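Local coordinates for hydrogen peroxide-inducible genes activator (Corynebacterium glutamicum, PDB 6G1D), which probably senses hydrogen peroxide through a peroxidatic thiol and switches transcription of inducible genes accordingly, as a LysR-type regulator, at residues B[169-174]-B[279-284]; B[10-15]-B[79-84]; B[96-101]-B[127-132]; B[239-244]-B[260-265]. The protein carries 1 engineered substitution. All coordinates share one frame; numbering follows the deposited sequence. Where two conformers were deposited one is given.

Contact 1: B[169-174]-B[279-284]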
loop_
_atom_site.group_PDB
_atom_site.type_symbol
_atom_site.label_atom_id
_atom_site.label_comp_id
_atom_site.label_asym_id
_atom_site.label_seq_id
_atom_site.Cartn_x
_atom_site.Cartn_y
_atom_site.Cartn_z
ATOM N N LEU B 169 29.622 5.705 14.567
ATOM C CA LEU B 169 29.252 6.364 15.837
ATOM C C LEU B 169 29.639 5.507 17.025
ATOM O O LEU B 169 30.432 5.929 17.861
ATOM C CB LEU B 169 27.771 6.703 15.867
ATOM C CG LEU B 169 27.288 7.646 14.746
ATOM C CD1 LEU B 169 25.802 7.827 14.824
ATOM C CD2 LEU B 169 27.985 8.992 14.882
ATOM N N TYR B 170 29.088 4.301 17.088
ATOM C CA TYR B 170 29.341 3.387 18.205
ATOM C C TYR B 170 28.904 1.957 17.866
ATOM O O TYR B 170 28.124 1.754 16.936
ATOM C CB TYR B 170 28.592 3.872 19.449
ATOM C CG TYR B 170 27.124 4.160 19.205
ATOM C CD1 TYR B 170 26.165 3.163 19.254
ATOM C CD2 TYR B 170 26.691 5.450 18.915
ATOM C CE1 TYR B 170 24.838 3.429 19.030
ATOM C CE2 TYR B 170 25.350 5.719 18.679
ATOM C CZ TYR B 170 24.432 4.712 18.749
ATOM O OH TYR B 170 23.126 5.014 18.522
ATOM N N ASP B 171 29.413 1.005 18.639
ATOM C CA ASP B 171 28.892 -0.362 18.699
ATOM C C ASP B 171 27.913 -0.493 19.877
ATOM O O ASP B 171 28.249 -0.148 21.016
ATOM C CB ASP B 171 30.042 -1.348 18.880
ATOM C CG ASP B 171 30.884 -1.472 17.661
ATOM O OD1 ASP B 171 30.344 -1.400 16.547
ATOM O OD2 ASP B 171 32.110 -1.678 17.787
ATOM N N GLU B 172 26.704 -0.940 19.584
ATOM C CA GLU B 172 25.661 -1.069 20.597
ATOM C C GLU B 172 25.418 -2.543 20.839
ATOM O O GLU B 172 25.048 -3.274 19.895
ATOM C CB GLU B 172 24.372 -0.430 20.124
ATOM C CG GLU B 172 23.204 -0.599 21.068
ATOM C CD GLU B 172 22.006 0.238 20.688
ATOM O OE1 GLU B 172 21.883 0.606 19.485
ATOM O OE2 GLU B 172 21.177 0.512 21.606
ATOM N N ASP B 173 25.576 -2.973 22.085
ATOM C CA ASP B 173 25.368 -4.377 22.426
ATOM C C ASP B 173 23.898 -4.754 22.335
ATOM O O ASP B 173 23.033 -3.907 22.499
ATOM C CB ASP B 173 25.905 -4.678 23.831
ATOM C CG ASP B 173 27.432 -4.715 23.884
ATOM O OD1 ASP B 173 28.095 -5.226 22.924
ATOM O OD2 ASP B 173 27.984 -4.251 24.904
ATOM N N PHE B 174 23.634 -6.023 22.045
ATOM C CA PHE B 174 22.317 -6.600 22.282
ATOM C C PHE B 174 22.229 -7.191 23.708
ATOM O O PHE B 174 23.226 -7.384 24.381
ATOM C CB PHE B 174 22.013 -7.719 21.298
ATOM C CG PHE B 174 22.098 -7.300 19.859
ATOM C CD1 PHE B 174 21.405 -6.196 19.415
ATOM C CD2 PHE B 174 22.856 -8.027 18.951
ATOM C CE1 PHE B 174 21.483 -5.798 18.092
ATOM C CE2 PHE B 174 22.931 -7.652 17.639
ATOM C CZ PHE B 174 22.245 -6.533 17.209
ATOM N N ASN B 279 26.519 -7.444 18.880
ATOM C CA ASN B 279 26.282 -6.002 18.846
ATOM C C ASN B 279 25.923 -5.536 17.415
ATOM O O ASN B 279 25.941 -6.336 16.495
ATOM C CB ASN B 279 27.520 -5.262 19.443
ATOM C CG ASN B 279 28.766 -5.414 18.602
ATOM O OD1 ASN B 279 28.722 -5.831 17.462
ATOM N ND2 ASN B 279 29.896 -5.067 19.183
ATOM N N ARG B 280 25.583 -4.266 17.251
ATOM C CA ARG B 280 25.431 -3.665 15.908
ATOM C C ARG B 280 26.262 -2.405 15.866
ATOM O O ARG B 280 26.451 -1.753 16.908
ATOM C CB ARG B 280 23.983 -3.349 15.616
ATOM C CG ARG B 280 23.362 -2.336 16.554
ATOM C CD ARG B 280 21.939 -2.103 16.207
ATOM N NE ARG B 280 21.313 -1.143 17.097
ATOM C CZ ARG B 280 20.043 -0.775 16.998
ATOM N NH1 ARG B 280 19.261 -1.287 16.042
ATOM N NH2 ARG B 280 19.552 0.107 17.847
ATOM N N ARG B 281 26.790 -2.081 14.687
ATOM C CA ARG B 281 27.538 -0.842 14.494
ATOM C C ARG B 281 26.598 0.195 13.919
ATOM O O ARG B 281 26.056 -0.002 12.823
ATOM C CB ARG B 281 28.760 -1.061 13.596
ATOM C CG ARG B 281 29.538 0.226 13.329
ATOM C CD ARG B 281 30.992 -0.052 13.050
ATOM N NE ARG B 281 31.766 -0.242 14.284
ATOM C CZ ARG B 281 32.994 -0.763 14.332
ATOM N NH1 ARG B 281 33.582 -1.265 13.257
ATOM N NH2 ARG B 281 33.601 -0.859 15.516
ATOM N N ILE B 282 26.397 1.276 14.658
ATOM C CA ILE B 282 25.558 2.378 14.246
ATOM C C ILE B 282 26.446 3.484 13.696
ATOM O O ILE B 282 27.574 3.713 14.178
ATOM C CB ILE B 282 24.728 2.905 15.429
ATOM C CG1 ILE B 282 23.766 1.842 15.906
ATOM C CG2 ILE B 282 23.924 4.138 15.035
ATOM C CD1 ILE B 282 22.713 1.400 14.878
ATOM N N GLY B 283 25.935 4.134 12.662
ATOM C CA GLY B 283 26.676 5.155 11.929
ATOM C C GLY B 283 25.758 6.223 11.368
ATOM O O GLY B 283 24.519 6.051 11.281
ATOM N N LEU B 284 26.374 7.320 10.954
ATOM C CA LEU B 284 25.664 8.421 10.345
ATOM C C LEU B 284 26.005 8.400 8.854
ATOM O O LEU B 284 27.176 8.397 8.489
ATOM C CB LEU B 284 26.095 9.740 11.009
ATOM C CG LEU B 284 25.203 10.912 10.700
ATOM C CD1 LEU B 284 23.762 10.669 11.146
ATOM C CD2 LEU B 284 25.737 12.179 11.379
HETATM O O HOH W 1 30.173 -4.074 15.456
HETATM O O HOH W 2 30.168 -4.178 21.831
#

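Contact 2: B[10-15]-B[79-84]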
loop_
_atom_site.group_PDB
_atom_site.type_symbol
_atom_site.label_atom_id
_atom_site.label_comp_id
_atom_site.label_asym_id
_atom_site.label_seq_id
_atom_site.Cartn_x
_atom_site.Cartn_y
_atom_site.Cartn_z
ATOM N N PRO B 10 2.725 42.054 -6.845
ATOM C CA PRO B 10 2.193 41.755 -5.509
ATOM C C PRO B 10 3.300 41.595 -4.473
ATOM O O PRO B 10 4.429 41.220 -4.807
ATOM C CB PRO B 10 1.420 40.431 -5.681
ATOM C CG PRO B 10 1.720 39.950 -7.018
ATOM C CD PRO B 10 2.277 41.088 -7.848
ATOM N N THR B 11 2.981 41.950 -3.239
ATOM C CA THR B 11 3.893 41.723 -2.131
ATOM C C THR B 11 3.541 40.409 -1.460
ATOM O O THR B 11 2.414 39.918 -1.570
ATOM C CB THR B 11 3.779 42.844 -1.082
ATOM O OG1 THR B 11 2.436 42.865 -0.603
ATOM C CG2 THR B 11 4.113 44.189 -1.693
ATOM N N LEU B 12 4.492 39.856 -0.736
ATOM C CA LEU B 12 4.196 38.700 0.098
ATOM C C LEU B 12 3.075 39.010 1.107
ATOM O O LEU B 12 2.173 38.185 1.298
ATOM C CB LEU B 12 5.451 38.195 0.792
ATOM C CG LEU B 12 6.427 37.528 -0.180
ATOM C CD1 LEU B 12 7.816 37.469 0.447
ATOM C CD2 LEU B 12 5.920 36.159 -0.708
ATOM N N ALA B 13 3.071 40.208 1.679
ATOM C CA ALA B 13 2.023 40.588 2.646
ATOM C C ALA B 13 0.646 40.519 2.014
ATOM O O ALA B 13 -0.307 40.072 2.624
ATOM C CB ALA B 13 2.273 41.974 3.252
ATOM N N GLN B 14 0.530 40.959 0.771
ATOM C CA GLN B 14 -0.751 40.891 0.089
ATOM C C GLN B 14 -1.172 39.475 -0.172
ATOM O O GLN B 14 -2.338 39.134 -0.023
ATOM C CB GLN B 14 -0.683 41.688 -1.229
ATOM C CG GLN B 14 -0.705 43.207 -0.987
ATOM C CD GLN B 14 -0.193 44.013 -2.163
ATOM O OE1 GLN B 14 0.279 43.481 -3.185
ATOM N NE2 GLN B 14 -0.336 45.320 -2.033
ATOM N N LEU B 15 -0.224 38.632 -0.573
ATOM C CA LEU B 15 -0.511 37.227 -0.795
ATOM C C LEU B 15 -0.924 36.536 0.489
ATOM O O LEU B 15 -1.848 35.708 0.451
ATOM C CB LEU B 15 0.667 36.520 -1.458
ATOM C CG LEU B 15 0.972 36.978 -2.913
ATOM C CD1 LEU B 15 2.165 36.185 -3.439
ATOM C CD2 LEU B 15 -0.217 36.791 -3.813
ATOM N N SER B 79 2.261 28.585 -3.286
ATOM C CA SER B 79 3.636 28.222 -3.695
ATOM C C SER B 79 4.616 29.350 -3.418
ATOM O O SER B 79 5.748 29.094 -3.022
ATOM C CB SER B 79 3.736 27.866 -5.174
ATOM O OG SER B 79 2.742 26.944 -5.528
ATOM N N THR B 80 4.184 30.590 -3.634
ATOM C CA THR B 80 5.055 31.735 -3.417
ATOM C C THR B 80 5.415 31.879 -1.934
ATOM O O THR B 80 6.585 32.053 -1.578
ATOM C CB THR B 80 4.423 33.038 -3.966
ATOM O OG1 THR B 80 3.957 32.824 -5.317
ATOM C CG2 THR B 80 5.445 34.170 -3.934
ATOM N N LEU B 81 4.386 31.780 -1.091
ATOM C CA LEU B 81 4.545 31.888 0.364
ATOM C C LEU B 81 5.415 30.734 0.895
ATOM O O LEU B 81 6.264 30.963 1.756
ATOM C CB LEU B 81 3.205 31.901 1.066
ATOM C CG LEU B 81 2.320 33.098 0.714
ATOM C CD1 LEU B 81 0.911 33.048 1.325
ATOM C CD2 LEU B 81 2.997 34.392 1.127
ATOM N N ASP B 82 5.228 29.530 0.330
ATOM C CA ASP B 82 6.031 28.366 0.715
ATOM C C ASP B 82 7.483 28.537 0.291
ATOM O O ASP B 82 8.391 28.225 1.054
ATOM C CB ASP B 82 5.474 27.054 0.112
ATOM C CG ASP B 82 4.073 26.676 0.639
ATOM O OD1 ASP B 82 3.591 27.248 1.641
ATOM O OD2 ASP B 82 3.439 25.798 0.013
ATOM N N ALA B 83 7.714 29.035 -0.921
ATOM C CA ALA B 83 9.092 29.334 -1.335
ATOM C C ALA B 83 9.742 30.401 -0.426
ATOM O O ALA B 83 10.920 30.276 -0.077
ATOM C CB ALA B 83 9.142 29.769 -2.792
ATOM N N ALA B 84 8.986 31.427 -0.023
ATOM C CA ALA B 84 9.545 32.475 0.843
ATOM C C ALA B 84 9.878 31.937 2.240
ATOM O O ALA B 84 10.919 32.259 2.788
ATOM C CB ALA B 84 8.598 33.653 0.951
#

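Contact 3: B[96-101]-B[127-132]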
loop_
_atom_site.group_PDB
_atom_site.type_symbol
_atom_site.label_atom_id
_atom_site.label_comp_id
_atom_site.label_asym_id
_atom_site.label_seq_id
_atom_site.Cartn_x
_atom_site.Cartn_y
_atom_site.Cartn_z
ATOM N N GLY B 96 25.713 29.513 9.950
ATOM C CA GLY B 96 26.457 28.728 10.909
ATOM C C GLY B 96 26.446 27.228 10.727
ATOM O O GLY B 96 26.031 26.700 9.698
ATOM N N SER B 97 26.992 26.567 11.733
ATOM C CA SER B 97 27.068 25.135 11.799
ATOM C C SER B 97 25.980 24.707 12.755
ATOM O O SER B 97 25.871 25.203 13.866
ATOM C CB SER B 97 28.415 24.713 12.328
ATOM O OG SER B 97 28.847 25.601 13.333
ATOM N N LEU B 98 25.191 23.758 12.299
ATOM C CA LEU B 98 24.053 23.261 13.035
ATOM C C LEU B 98 23.038 24.330 13.391
ATOM O O LEU B 98 22.595 24.437 14.519
ATOM C CB LEU B 98 24.435 22.358 14.205
ATOM C CG LEU B 98 25.047 21.053 13.734
ATOM C CD1 LEU B 98 25.367 20.152 14.900
ATOM C CD2 LEU B 98 24.108 20.372 12.772
ATOM N N THR B 99 22.744 25.172 12.415
ATOM C CA THR B 99 21.685 26.135 12.557
ATOM C C THR B 99 20.717 25.824 11.420
ATOM O O THR B 99 21.101 25.242 10.373
ATOM C CB THR B 99 22.210 27.577 12.461
ATOM O OG1 THR B 99 22.815 27.764 11.208
ATOM C CG2 THR B 99 23.314 27.855 13.488
ATOM N N GLY B 100 19.456 26.228 11.577
ATOM C CA GLY B 100 18.453 25.993 10.567
ATOM C C GLY B 100 17.978 24.551 10.511
ATOM O O GLY B 100 18.329 23.742 11.367
ATOM N N PRO B 101 17.162 24.225 9.509
ATOM C CA PRO B 101 16.621 22.885 9.311
ATOM C C PRO B 101 17.697 21.834 9.148
ATOM O O PRO B 101 18.710 22.071 8.516
ATOM C CB PRO B 101 15.826 23.003 8.003
ATOM C CG PRO B 101 15.464 24.426 7.904
ATOM C CD PRO B 101 16.585 25.180 8.551
ATOM N N PRO B 127 20.444 25.861 19.885
ATOM C CA PRO B 127 19.056 26.360 19.905
ATOM C C PRO B 127 18.502 26.886 18.578
ATOM O O PRO B 127 17.287 26.976 18.435
ATOM C CB PRO B 127 19.103 27.514 20.943
ATOM C CG PRO B 127 20.533 27.922 20.998
ATOM C CD PRO B 127 21.345 26.690 20.721
ATOM N N ASP B 128 19.375 27.232 17.627
ATOM C CA ASP B 128 18.946 27.625 16.286
ATOM C C ASP B 128 18.770 26.431 15.313
ATOM O O ASP B 128 18.336 26.627 14.178
ATOM C CB ASP B 128 19.913 28.657 15.701
ATOM C CG ASP B 128 20.011 29.927 16.550
ATOM O OD1 ASP B 128 21.138 30.211 17.003
ATOM O OD2 ASP B 128 18.977 30.619 16.744
ATOM N N LEU B 129 19.119 25.211 15.740
ATOM C CA LEU B 129 18.858 24.009 14.949
ATOM C C LEU B 129 17.349 23.710 14.996
ATOM O O LEU B 129 16.740 23.820 16.058
ATOM C CB LEU B 129 19.632 22.812 15.455
ATOM C CG LEU B 129 19.717 21.560 14.585
ATOM C CD1 LEU B 129 20.458 21.804 13.289
ATOM C CD2 LEU B 129 20.531 20.504 15.324
ATOM N N GLU B 130 16.776 23.386 13.834
ATOM C CA GLU B 130 15.362 23.044 13.690
ATOM C C GLU B 130 15.306 21.598 13.200
ATOM O O GLU B 130 15.230 21.354 11.988
ATOM C CB GLU B 130 14.667 23.918 12.642
ATOM C CG GLU B 130 14.401 25.363 12.989
ATOM C CD GLU B 130 13.461 25.999 11.927
ATOM O OE1 GLU B 130 13.267 25.460 10.778
ATOM O OE2 GLU B 130 12.901 27.053 12.249
ATOM N N PRO B 131 15.355 20.633 14.120
ATOM C CA PRO B 131 15.393 19.249 13.666
ATOM C C PRO B 131 14.020 18.733 13.183
ATOM O O PRO B 131 12.971 19.134 13.673
ATOM C CB PRO B 131 15.904 18.491 14.902
ATOM C CG PRO B 131 15.482 19.352 16.054
ATOM C CD PRO B 131 15.273 20.742 15.584
ATOM N N HIS B 132 14.070 17.887 12.170
ATOM C CA HIS B 132 12.924 17.182 11.626
ATOM C C HIS B 132 13.383 15.747 11.579
ATOM O O HIS B 132 14.520 15.467 11.193
ATOM C CB HIS B 132 12.576 17.735 10.244
ATOM C CG HIS B 132 12.158 19.165 10.290
ATOM N ND1 HIS B 132 12.948 20.194 9.832
ATOM C CD2 HIS B 132 11.058 19.741 10.822
ATOM C CE1 HIS B 132 12.336 21.343 10.051
ATOM N NE2 HIS B 132 11.189 21.095 10.653
HETATM O O HOH W 3 22.113 26.484 16.850
#

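Contact 4: B[239-244]-B[260-265]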
loop_
_atom_site.group_PDB
_atom_site.type_symbol
_atom_site.label_atom_id
_atom_site.label_comp_id
_atom_site.label_asym_id
_atom_site.label_seq_id
_atom_site.Cartn_x
_atom_site.Cartn_y
_atom_site.Cartn_z
ATOM N N THR B 239 5.353 -4.613 20.581
ATOM C CA THR B 239 4.515 -5.793 20.318
ATOM C C THR B 239 5.270 -7.081 20.620
ATOM O O THR B 239 4.725 -7.976 21.235
ATOM C CB THR B 239 3.967 -5.787 18.889
ATOM O OG1 THR B 239 3.101 -4.665 18.758
ATOM C CG2 THR B 239 3.201 -7.061 18.574
ATOM N N VAL B 240 6.536 -7.149 20.248
ATOM C CA VAL B 240 7.334 -8.337 20.529
ATOM C C VAL B 240 7.405 -8.553 22.067
ATOM O O VAL B 240 7.246 -9.683 22.521
ATOM C CB VAL B 240 8.746 -8.243 19.909
ATOM C CG1 VAL B 240 9.671 -9.382 20.333
ATOM C CG2 VAL B 240 8.598 -8.258 18.375
ATOM N N MET B 241 7.587 -7.488 22.839
ATOM C CA MET B 241 7.681 -7.598 24.294
ATOM C C MET B 241 6.399 -8.170 24.886
ATOM O O MET B 241 6.472 -8.990 25.782
ATOM C CB MET B 241 7.985 -6.247 24.945
ATOM C CG MET B 241 9.356 -5.662 24.618
ATOM S SD MET B 241 10.817 -6.637 25.035
ATOM C CE MET B 241 11.297 -7.194 23.437
ATOM N N GLN B 242 5.237 -7.803 24.359
ATOM C CA GLN B 242 3.982 -8.372 24.829
ATOM C C GLN B 242 3.908 -9.872 24.537
ATOM O O GLN B 242 3.378 -10.653 25.339
ATOM C CB GLN B 242 2.750 -7.677 24.221
ATOM C CG GLN B 242 2.698 -6.153 24.231
ATOM C CD GLN B 242 2.748 -5.550 25.658
ATOM O OE1 GLN B 242 3.519 -5.994 26.499
ATOM N NE2 GLN B 242 1.901 -4.561 25.934
ATOM N N LEU B 243 4.430 -10.275 23.389
ATOM C CA LEU B 243 4.461 -11.713 23.015
ATOM C C LEU B 243 5.403 -12.459 23.945
ATOM O O LEU B 243 5.101 -13.576 24.344
ATOM C CB LEU B 243 4.846 -11.918 21.529
ATOM C CG LEU B 243 3.902 -11.182 20.573
ATOM C CD1 LEU B 243 4.367 -11.286 19.136
ATOM C CD2 LEU B 243 2.470 -11.684 20.637
ATOM N N VAL B 244 6.536 -11.835 24.291
ATOM C CA VAL B 244 7.510 -12.446 25.193
ATOM C C VAL B 244 6.896 -12.609 26.581
ATOM O O VAL B 244 7.029 -13.682 27.187
ATOM C CB VAL B 244 8.824 -11.643 25.266
ATOM C CG1 VAL B 244 9.725 -12.195 26.367
ATOM C CG2 VAL B 244 9.567 -11.666 23.944
ATOM N N TRP B 260 12.911 1.508 27.948
ATOM C CA TRP B 260 11.642 1.809 27.277
ATOM C C TRP B 260 10.792 0.590 26.997
ATOM O O TRP B 260 9.608 0.718 26.847
ATOM C CB TRP B 260 11.938 2.551 25.958
ATOM C CG TRP B 260 12.676 3.811 26.210
ATOM C CD1 TRP B 260 13.999 4.001 26.106
ATOM C CD2 TRP B 260 12.128 5.027 26.724
ATOM N NE1 TRP B 260 14.334 5.302 26.471
ATOM C CE2 TRP B 260 13.180 5.956 26.806
ATOM C CE3 TRP B 260 10.838 5.435 27.048
ATOM C CZ2 TRP B 260 13.002 7.244 27.304
ATOM C CZ3 TRP B 260 10.650 6.744 27.512
ATOM C CH2 TRP B 260 11.737 7.624 27.652
ATOM N N GLU B 261 11.439 -0.568 26.889
ATOM C CA GLU B 261 10.785 -1.800 26.468
ATOM C C GLU B 261 10.865 -2.942 27.484
ATOM O O GLU B 261 9.962 -3.771 27.509
ATOM C CB GLU B 261 11.418 -2.295 25.143
ATOM C CG GLU B 261 11.472 -1.308 23.981
ATOM C CD GLU B 261 10.116 -0.850 23.410
ATOM O OE1 GLU B 261 9.070 -1.361 23.860
ATOM O OE2 GLU B 261 10.098 0.043 22.485
ATOM N N CYS B 262 11.937 -2.998 28.281
ATOM C CA CYS B 262 12.284 -4.199 29.061
ATOM C C CYS B 262 12.044 -4.131 30.548
ATOM O O CYS B 262 12.449 -5.048 31.242
ATOM C CB CYS B 262 13.755 -4.546 28.885
ATOM S SG CYS B 262 14.199 -4.755 27.192
ATOM N N THR B 263 11.399 -3.066 31.024
ATOM C CA THR B 263 11.087 -2.908 32.447
ATOM C C THR B 263 9.646 -3.255 32.769
ATOM O O THR B 263 9.290 -3.306 33.946
ATOM C CB THR B 263 11.349 -1.473 32.927
ATOM O OG1 THR B 263 10.492 -0.570 32.228
ATOM C CG2 THR B 263 12.813 -1.103 32.674
ATOM N N ARG B 264 8.814 -3.524 31.748
ATOM C CA ARG B 264 7.430 -3.899 32.030
ATOM C C ARG B 264 7.385 -5.218 32.816
ATOM O O ARG B 264 8.337 -5.995 32.743
ATOM C CB ARG B 264 6.610 -3.971 30.760
ATOM C CG ARG B 264 6.952 -5.123 29.867
ATOM C CD ARG B 264 6.292 -4.978 28.499
ATOM N NE ARG B 264 6.996 -3.997 27.700
ATOM C CZ ARG B 264 6.529 -3.408 26.606
ATOM N NH1 ARG B 264 5.324 -3.719 26.119
ATOM N NH2 ARG B 264 7.291 -2.518 25.967
ATOM N N PRO B 265 6.314 -5.443 33.591
ATOM C CA PRO B 265 6.240 -6.677 34.400
ATOM C C PRO B 265 6.177 -7.927 33.513
ATOM O O PRO B 265 5.563 -7.876 32.428
ATOM C CB PRO B 265 4.897 -6.535 35.146
ATOM C CG PRO B 265 4.522 -5.085 35.049
ATOM C CD PRO B 265 5.099 -4.614 33.755
#

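Contact 1: B[169-174]-B[279-284]
R280 puts CG between its backbone N and carbonyl carbon (chi1 62°) and runs extended as far as NE, while E172 turns CG anti to its backbone N (chi1 176°), and the two lie side by side, pointing the same way. In a salt bridge, both NE and NH2 of R280 donate to the single oxygen E172 OE1, at 3.0 and 2.9 Å. They come from the same face of the carboxylate, whereas OE1 sits in the guanidinium plane. Beyond the two strands, E172 OE2 bonds to S256 and R280 NH1 to T109. A sulfate, probably from the crystallisation liquor, lies about 4 Å from the R280 side chain.

On the other face of the sheet, D171 OD2 meets R281 NH2 at 2.8 Å in a salt bridge with weak hydrogen bonds. Water bridges D171 OD1 to N279 OD1, and a second water joins D173 OD1 to N279 ND2, while D173 OD2 bonds to N324. Further along the face bearing E172, I282 CB makes a CH-pi contact over one face of the Y170 ring, 4.0 Å from its centroid.

I282 O accepts from L169 N at 2.9 Å and weakly from Y170 N. Two residues thus face one, a classic beta bulge in the antiparallel pairing of 164-179 with 267-287, strands that probably correspond to the pair connecting the two subdomains of LysR-type regulatory domains.

Contact 2: B[10-15]-B[79-84]
L12 and L81 slide past each other in opposite directions, each sending its branched end across the gap between helix 12-24 and helix 68-95. Their CD2 methyls meet at 3.9 Å. In L12, CG stands anti to the carbonyl carbon (chi1 -71°), beside the backbone N, and from there the two methyls fork: CD2 goes to T80 as well, 3.8 Å from T80 CG2, while CD1 reaches A84 CB at 3.9 Å. The fork thus touches T80, L81 and A84, spread over about one turn of the partner helix.

L15, one turn on, lies at about a right angle to T80, and its CD1 packs against T80 CG2 at 3.9 Å. T80 offers the methyl here because CG2 is anti to its backbone N; OG1 is turned back to the carbonyl of F76 in its own helix. L81 meets L15 with both methyls, CD1 near L15 O and CD2 near L15 CB.

In LysR-type regulators an N-terminal helix-turn-helix domain is followed by a long linker helix, and this contact sets the first helix of that domain against helix 68-95. The second subunit shares the site: F87 of that subunit packs on L15, its P10 on L12, and its A84 on T80, consistent with a linker-helix dimer.

The start of helix 12-24 is fixed by a capping box. T11 OG1 takes the bond from Q14 N at 3.0 Å, and T11 N returns one to Q14 OE1 at 3.1 Å, approaching from above the amide plane. Q14 OE1 also bonds to Y8 OH.

Contact 3: B[96-101]-B[127-132]
L129 lies against L98, the two side chains side by side and pointing the same way, and its atoms can be followed one by one against residues 98-100. CB rests 3.5 Å from L98 O. CG, anti to the backbone N (chi1 -167°), lies about equally far from L98 O and G100 O. Beyond it CD1 lies near two carbonyl oxygens, 3.5 Å from G100 O and 3.6 Å from L98 O, and touches L98 CD2 at 4.0 Å. Outside the contact the side chain also meets L102 of strand 100-106 and V122 of helix 111-125.

G100 carries both backbone bonds of this register: its N donates to D128 O at 2.9 Å and its O accepts from E130 N at the same length. P101 CA adds a C-H...O contact to E130 O at 3.4 Å. Ahead of the strands, a water donates to L98 O and accepts from D128 N, tying the two loops together.

On the face bearing P101 and E130, the pyrrolidine ring and the glutamate run alongside each other, E130 OE1 coming to 3.8 Å from P101 CG. E130 OE2 forms a salt bridge with K92, and T99 OG1 bonds to K92 O, so K92, near the end of helix 68-95, is joined to both segments. Two parallel strands linked by helix 111-125 make this the opening of a beta-alpha-beta crossover unit, here at one edge of the mixed sheet of the regulatory domain.

Contact 4: B[239-244]-B[260-265]
M241 and Q242 meet R264 where helix 237-245 of the LysR substrate-binding domain packs beside the chain leaving helix 258-261.

The polar part centres on the guanidinium of R264. R264 NH1 donates to Q242 OE1 at 2.9 Å, but the two flat groups stand almost perpendicular, their planes 88° apart. The donor consequently lies above the amide plane, while OE1 stays near the plane of the guanidinium. The far side of the group turns back on its own segment: NE donates to E261 O at 3.0 Å, NH2 adds a weak bond to the same oxygen, and R264 NH2 forms a salt bridge with E261 OE1 at 3.0 Å. A bend at chi3 (76°) turns NE back toward E261 O. E261 is held in turn by T238 at OE1 and by Y113 at OE2, making those two second-shell partners of the arginine.

Across the assembly, Q242 NE2 bonds to P112 O of the third subunit, and W260 of that subunit packs on both Q242 and R264. The hydrogen-bonded pair therefore belongs to a subunit interface as well as to the fold.

Van der Waals contacts come from M241, whose side chain crosses that of E261 at about a right angle: CG lies 3.5 Å from E261 O and 4.0 Å from E261 CB. Its chain, bent at chi2 and chi3, then leads away from R264 toward V177, V253 and L267 of the sheet, and M241 SD lies 4.4 Å from C262 SG. M241 CB lies over the centre of one guanidinium face, 3.6 Å from R264 CZ.

Along the chain, contact 2 comes first, then contact 3, then contact 1, with contact 4 enclosed between the two strands of contact 1. Helix 68-95 leads from contact 2 into strand 100-106 of contact 3, whose nearest atoms are about 10 Å away, so it connects the helix-turn-helix part to the regulatory domain. Contacts 1 and 3 belong to the same mixed sheet, their centres 25 Å apart, and contact 4 lies 22 Å from contact 1 between centres. Contacts 2 and 4, 50 Å apart between centres, lie on opposite sides of the chain's centre; contact 2 meets the second subunit, contacts 3 and 4 the third, as suits an elongated regulator assembled as a tetramer.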